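PDB 3GMS: putative NADPH:quinone reductase from Bacillus thuringiensis, which probably catalyses the NADPH-dependent reduction of quinones, as related medium-chain dehydrogenase/reductase enzymes do, although its own activity has not been established. Local coordinates for residues Thr131-Cys136 against Gln166-Arg171; Leu160-Ser165 against Phe170-Val175. All coordinates share one frame; numbering follows the deposited sequence.

Contact 1. Residues Thr131-Cys136 against Gln166-Arg171; sequences TAWVTC and QILNFR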
loop_
_atom_site.group_PDB
_atom_site.type_symbol
_atom_site.label_atom_id
_atom_site.label_comp_id
_atom_site.label_asym_id
_atom_site.label_seq_id
_atom_site.Cartn_x
_atom_site.Cartn_y
_atom_site.Cartn_z
ATOM N N THR A 131 1.997 -2.348 -5.033
ATOM C CA THR A 131 2.726 -3.384 -4.304
ATOM C C THR A 131 2.228 -4.793 -4.658
ATOM O O THR A 131 3.049 -5.705 -4.972
ATOM C CB THR A 131 2.693 -3.159 -2.773
ATOM O OG1 THR A 131 3.334 -1.909 -2.476
ATOM C CG2 THR A 131 3.478 -4.277 -2.046
ATOM N N ALA A 132 0.910 -4.976 -4.643
ATOM C CA ALA A 132 0.344 -6.280 -4.960
ATOM C C ALA A 132 0.664 -6.661 -6.430
ATOM O O ALA A 132 1.103 -7.779 -6.692
ATOM C CB ALA A 132 -1.187 -6.309 -4.685
ATOM N N TRP A 133 0.485 -5.723 -7.358
ATOM C CA TRP A 133 0.708 -5.972 -8.789
ATOM C C TRP A 133 2.164 -6.301 -9.123
ATOM O O TRP A 133 2.450 -7.263 -9.874
ATOM C CB TRP A 133 0.310 -4.762 -9.619
ATOM C CG TRP A 133 0.583 -4.965 -11.115
ATOM C CD1 TRP A 133 1.600 -4.419 -11.837
ATOM C CD2 TRP A 133 -0.178 -5.760 -12.021
ATOM N NE1 TRP A 133 1.505 -4.810 -13.165
ATOM C CE2 TRP A 133 0.432 -5.645 -13.297
ATOM C CE3 TRP A 133 -1.331 -6.542 -11.892
ATOM C CZ2 TRP A 133 -0.065 -6.307 -14.441
ATOM C CZ3 TRP A 133 -1.837 -7.194 -13.035
ATOM C CH2 TRP A 133 -1.190 -7.065 -14.292
ATOM N N VAL A 134 3.060 -5.456 -8.623
ATOM C CA VAL A 134 4.492 -5.641 -8.833
ATOM C C VAL A 134 5.046 -6.955 -8.224
ATOM O O VAL A 134 5.746 -7.694 -8.912
ATOM C CB VAL A 134 5.308 -4.381 -8.469
ATOM C CG1 VAL A 134 6.804 -4.651 -8.569
ATOM C CG2 VAL A 134 4.961 -3.236 -9.432
ATOM N N THR A 135 4.737 -7.221 -6.956
ATOM C CA THR A 135 5.211 -8.456 -6.297
ATOM C C THR A 135 4.709 -9.685 -7.078
ATOM O O THR A 135 5.495 -10.606 -7.356
ATOM C CB THR A 135 4.847 -8.525 -4.775
ATOM O OG1 THR A 135 3.430 -8.345 -4.612
ATOM C CG2 THR A 135 5.600 -7.402 -3.948
ATOM N N CYS A 136 3.433 -9.680 -7.493
ATOM C CA CYS A 136 2.876 -10.784 -8.302
ATOM C C CYS A 136 3.506 -10.911 -9.700
ATOM O O CYS A 136 3.837 -12.016 -10.135
ATOM C CB CYS A 136 1.336 -10.696 -8.437
ATOM S SG CYS A 136 0.469 -11.096 -6.879
ATOM N N GLN A 166 -7.324 -14.312 -9.329
ATOM C CA GLN A 166 -8.300 -14.551 -10.387
ATOM C C GLN A 166 -7.838 -13.932 -11.660
ATOM O O GLN A 166 -7.867 -14.601 -12.695
ATOM C CB GLN A 166 -9.693 -14.027 -10.000
ATOM C CG GLN A 166 -10.171 -14.681 -8.705
ATOM C CD GLN A 166 -10.287 -16.217 -8.832
ATOM O OE1 GLN A 166 -10.750 -16.729 -9.847
ATOM N NE2 GLN A 166 -9.890 -16.934 -7.794
ATOM N N ILE A 167 -7.356 -12.686 -11.588
ATOM C CA ILE A 167 -6.842 -11.984 -12.770
ATOM C C ILE A 167 -5.629 -12.688 -13.411
ATOM O O ILE A 167 -5.535 -12.816 -14.656
ATOM C CB ILE A 167 -6.464 -10.498 -12.438
ATOM C CG1 ILE A 167 -7.719 -9.690 -12.065
ATOM C CG2 ILE A 167 -5.768 -9.827 -13.636
ATOM C CD1 ILE A 167 -7.422 -8.390 -11.259
ATOM N N LEU A 168 -4.717 -13.149 -12.566
ATOM C CA LEU A 168 -3.445 -13.722 -13.052
ATOM C C LEU A 168 -3.410 -15.259 -13.014
ATOM O O LEU A 168 -2.377 -15.874 -13.323
ATOM C CB LEU A 168 -2.252 -13.120 -12.274
ATOM C CG LEU A 168 -2.100 -11.585 -12.355
ATOM C CD1 LEU A 168 -1.078 -11.143 -11.315
ATOM C CD2 LEU A 168 -1.744 -11.072 -13.749
ATOM N N ASN A 169 -4.533 -15.865 -12.649
ATOM C CA ASN A 169 -4.703 -17.336 -12.662
ATOM C C ASN A 169 -3.689 -18.089 -11.818
ATOM O O ASN A 169 -3.008 -18.992 -12.303
ATOM C CB ASN A 169 -4.683 -17.862 -14.107
ATOM C CG ASN A 169 -5.685 -17.163 -14.988
ATOM O OD1 ASN A 169 -6.894 -17.256 -14.765
ATOM N ND2 ASN A 169 -5.194 -16.468 -16.005
ATOM N N PHE A 170 -3.580 -17.730 -10.543
ATOM C CA PHE A 170 -2.765 -18.484 -9.619
ATOM C C PHE A 170 -3.636 -18.774 -8.433
ATOM O O PHE A 170 -4.757 -18.269 -8.355
ATOM C CB PHE A 170 -1.454 -17.771 -9.229
ATOM C CG PHE A 170 -1.646 -16.461 -8.480
ATOM C CD1 PHE A 170 -1.879 -16.444 -7.111
ATOM C CD2 PHE A 170 -1.511 -15.257 -9.157
ATOM C CE1 PHE A 170 -2.021 -15.259 -6.403
ATOM C CE2 PHE A 170 -1.663 -14.057 -8.497
ATOM C CZ PHE A 170 -1.907 -14.031 -7.105
ATOM N N ARG A 171 -3.142 -19.626 -7.543
ATOM C CA ARG A 171 -3.921 -20.128 -6.442
ATOM C C ARG A 171 -3.460 -19.408 -5.182
ATOM O O ARG A 171 -2.288 -19.510 -4.802
ATOM C CB ARG A 171 -3.728 -21.662 -6.346
ATOM C CG ARG A 171 -4.569 -22.325 -5.284
ATOM C CD ARG A 171 -4.419 -23.871 -5.280
ATOM N NE ARG A 171 -5.258 -24.454 -4.229
ATOM C CZ ARG A 171 -4.910 -25.499 -3.479
ATOM N NH1 ARG A 171 -3.721 -26.071 -3.666
ATOM N NH2 ARG A 171 -5.740 -25.958 -2.530
#
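Leu168 spreads its two methyl groups between neighbouring turns of helix 127-139, each meeting a different side chain. CD2 reaches the six-membered part of the Trp133 indole, 3.9 Å from Trp133 CZ3, and approaches the ring obliquely; the leucine and tryptophan side chains cross at about a right angle. CD1 turns to Cys136 and lies 3.8 Å from Cys136 CB. A branched leucine suits this place because one residue serves two positions three apart on the facing helix. Trp133 leaves its own helix at an angle to the contact, and with CG anti to the backbone N (chi1 178°) the long indole reaches out until its far corner meets Leu168. The indole also packs against helix 277-292, where it meets the ring of His286.

Cys136 points at the facing segment and has a second neighbour in Phe170. Its SG is 3.8 Å from Phe170 CZ and 4.8 Å from the centroid of that ring, 60° off the ring normal, a sulfur-aromatic contact of oblique geometry. A small, polarisable thiol suits a buried site where a helix meets a ring. On another side of the same helix, Thr135 OG1 donates to Thr131 O at 2.7 Å, and that carbonyl also receives Thr135 N from the opposite face of its plane, so the buried hydroxyl is satisfied within the helix. Asn169, with positive phi, turns the chain out of helix 156-168 and toward Phe170. It is apolar packing of helix 127-139 on the end of helix 156-168 and the turn after it, beside the parallel sheet of a Rossmann-type domain.

Contact 2. Residues Leu160-Ser165 against Phe170-Val175; sequences LFAQLS and FRLIAV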
loop_
_atom_site.group_PDB
_atom_site.type_symbol
_atom_site.label_atom_id
_atom_site.label_comp_id
_atom_site.label_asym_id
_atom_site.label_seq_id
_atom_site.Cartn_x
_atom_site.Cartn_y
_atom_site.Cartn_z
ATOM N N LEU A 160 -6.565 -7.454 -2.168
ATOM C CA LEU A 160 -6.105 -7.295 -3.537
ATOM C C LEU A 160 -5.421 -8.561 -4.081
ATOM O O LEU A 160 -5.620 -8.934 -5.250
ATOM C CB LEU A 160 -5.199 -6.056 -3.686
ATOM C CG LEU A 160 -5.848 -4.746 -3.213
ATOM C CD1 LEU A 160 -4.911 -3.583 -3.423
ATOM C CD2 LEU A 160 -7.170 -4.476 -3.893
ATOM N N PHE A 161 -4.613 -9.206 -3.251
ATOM C CA PHE A 161 -3.982 -10.459 -3.675
ATOM C C PHE A 161 -5.056 -11.498 -4.073
ATOM O O PHE A 161 -4.898 -12.233 -5.051
ATOM C CB PHE A 161 -3.073 -10.993 -2.570
ATOM C CG PHE A 161 -1.732 -10.287 -2.482
ATOM C CD1 PHE A 161 -0.820 -10.338 -3.542
ATOM C CD2 PHE A 161 -1.375 -9.605 -1.332
ATOM C CE1 PHE A 161 0.429 -9.678 -3.448
ATOM C CE2 PHE A 161 -0.124 -8.958 -1.235
ATOM C CZ PHE A 161 0.788 -9.009 -2.312
ATOM N N ALA A 162 -6.165 -11.516 -3.327
ATOM C CA ALA A 162 -7.281 -12.442 -3.630
ATOM C C ALA A 162 -7.815 -12.177 -5.020
ATOM O O ALA A 162 -8.000 -13.094 -5.825
ATOM C CB ALA A 162 -8.383 -12.333 -2.586
ATOM N N GLN A 163 -8.031 -10.904 -5.350
ATOM C CA GLN A 163 -8.480 -10.578 -6.687
ATOM C C GLN A 163 -7.442 -10.842 -7.771
ATOM O O GLN A 163 -7.782 -11.336 -8.860
ATOM C CB GLN A 163 -8.932 -9.103 -6.740
ATOM C CG GLN A 163 -10.138 -8.825 -5.833
ATOM C CD GLN A 163 -10.404 -7.330 -5.726
ATOM O OE1 GLN A 163 -10.963 -6.743 -6.633
ATOM N NE2 GLN A 163 -9.983 -6.715 -4.608
ATOM N N LEU A 164 -6.187 -10.463 -7.521
ATOM C CA LEU A 164 -5.123 -10.764 -8.481
ATOM C C LEU A 164 -4.974 -12.277 -8.773
ATOM O O LEU A 164 -4.596 -12.656 -9.890
ATOM C CB LEU A 164 -3.793 -10.189 -8.009
ATOM C CG LEU A 164 -3.732 -8.659 -8.170
ATOM C CD1 LEU A 164 -2.478 -8.154 -7.449
ATOM C CD2 LEU A 164 -3.711 -8.223 -9.631
ATOM N N SER A 165 -5.292 -13.121 -7.800
ATOM C CA SER A 165 -5.219 -14.570 -8.091
ATOM C C SER A 165 -6.164 -14.966 -9.256
ATOM O O SER A 165 -5.839 -15.841 -10.062
ATOM C CB SER A 165 -5.455 -15.409 -6.842
ATOM O OG SER A 165 -6.823 -15.456 -6.463
ATOM N N PHE A 170 -3.580 -17.730 -10.543
ATOM C CA PHE A 170 -2.765 -18.484 -9.619
ATOM C C PHE A 170 -3.636 -18.774 -8.433
ATOM O O PHE A 170 -4.757 -18.269 -8.355
ATOM C CB PHE A 170 -1.454 -17.771 -9.229
ATOM C CG PHE A 170 -1.646 -16.461 -8.480
ATOM C CD1 PHE A 170 -1.879 -16.444 -7.111
ATOM C CD2 PHE A 170 -1.511 -15.257 -9.157
ATOM C CE1 PHE A 170 -2.021 -15.259 -6.403
ATOM C CE2 PHE A 170 -1.663 -14.057 -8.497
ATOM C CZ PHE A 170 -1.907 -14.031 -7.105
ATOM N N ARG A 171 -3.142 -19.626 -7.543
ATOM C CA ARG A 171 -3.921 -20.128 -6.442
ATOM C C ARG A 171 -3.460 -19.408 -5.182
ATOM O O ARG A 171 -2.288 -19.510 -4.802
ATOM C CB ARG A 171 -3.728 -21.662 -6.346
ATOM C CG ARG A 171 -4.569 -22.325 -5.284
ATOM C CD ARG A 171 -4.419 -23.871 -5.280
ATOM N NE ARG A 171 -5.258 -24.454 -4.229
ATOM C CZ ARG A 171 -4.910 -25.499 -3.479
ATOM N NH1 ARG A 171 -3.721 -26.071 -3.666
ATOM N NH2 ARG A 171 -5.740 -25.958 -2.530
ATOM N N LEU A 172 -4.364 -18.652 -4.547
ATOM C CA LEU A 172 -4.028 -17.994 -3.295
ATOM C C LEU A 172 -4.485 -18.751 -2.076
ATOM O O LEU A 172 -5.668 -19.063 -1.915
ATOM C CB LEU A 172 -4.599 -16.556 -3.231
ATOM C CG LEU A 172 -4.466 -15.891 -1.853
ATOM C CD1 LEU A 172 -3.022 -15.422 -1.596
ATOM C CD2 LEU A 172 -5.418 -14.707 -1.717
ATOM N N ILE A 173 -3.538 -19.031 -1.205
ATOM C CA ILE A 173 -3.864 -19.445 0.127
ATOM C C ILE A 173 -3.696 -18.270 1.093
ATOM O O ILE A 173 -2.575 -17.859 1.462
ATOM C CB ILE A 173 -3.047 -20.726 0.561
ATOM C CG1 ILE A 173 -3.312 -21.899 -0.402
ATOM C CG2 ILE A 173 -3.354 -21.055 2.063
ATOM C CD1 ILE A 173 -2.283 -23.057 -0.318
ATOM N N ALA A 174 -4.839 -17.705 1.503
ATOM C CA ALA A 174 -4.868 -16.620 2.486
ATOM C C ALA A 174 -4.622 -17.139 3.881
ATOM O O ALA A 174 -5.254 -18.129 4.301
ATOM C CB ALA A 174 -6.238 -15.895 2.453
ATOM N N VAL A 175 -3.717 -16.485 4.589
ATOM C CA VAL A 175 -3.444 -16.766 6.003
ATOM C C VAL A 175 -3.851 -15.563 6.837
ATOM O O VAL A 175 -3.334 -14.455 6.642
ATOM C CB VAL A 175 -1.937 -17.113 6.236
ATOM C CG1 VAL A 175 -1.657 -17.446 7.699
ATOM C CG2 VAL A 175 -1.515 -18.251 5.337
HETATM O O HOH W 1 -6.979 -18.168 -5.703
#
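The second half of a beta-alpha-beta unit, where helix 156-168 turns back into strand 171-176, is closed by this contact. Helix 160-165 and strand 171-175 run nearly antiparallel, at 158°, with their axes 7.9 Å apart at closest approach. At the turn, Phe170 N donates to Ser165 O at 3.0 Å, in the carbonyl plane and on a lone pair, which ties the residue leading into the strand to the last turns of the helix.

The Phe170 side chain folds back under the helix. Its CG sits between the backbone N and the carbonyl carbon (chi1 64°), a torsion that swings the ring beneath Ser165, whose CA stands over the ring centre, 3.5 Å from the centroid and 13° off the normal: a CH-pi contact. Ser165 CB lies over the same face, toward CE1. A flat ring can come this close to a helix backbone, and a residue as small as serine allows it.

Ser165 OG turns back to Ala162 O, donating over 2.7 Å. It also accepts from a water that in turn accepts from Leu172 N at 2.9 Å, so a buried serine hydroxyl and a strand amide are both satisfied; the same water reaches Phe170 O only weakly. Farther along the strand, Leu172 points at the helix and sets CD2 3.5 Å from Ala162 CA, an approach open to it because alanine carries just a methyl group. A helix laid back nearly antiparallel over the strand it leads into is the second half of the beta-alpha-beta crossover, the unit from which Rossmann folds are built.

How the contacts relate
Contacts 1 and 2 share Phe170 and use different sides of helix 156-168, their centres about 7 Å apart. The Phe170 ring lies in both contacts: Ser165 occupies one face in contact 2, while the sulfur of Cys136 comes to its CZ end in contact 1. Phe161 and Leu164 extend the join, with Cys136 SG 3.7 Å from Phe161 CD1 and Ala132 CB 3.6 Å from Leu164 CD1. Helix 156-168 is thereby packed between helix 127-139 and strand 171-176 of the six-stranded parallel sheet. Both contacts belong to the probable NADPH-binding domain, but neither includes a bound cofactor or substrate.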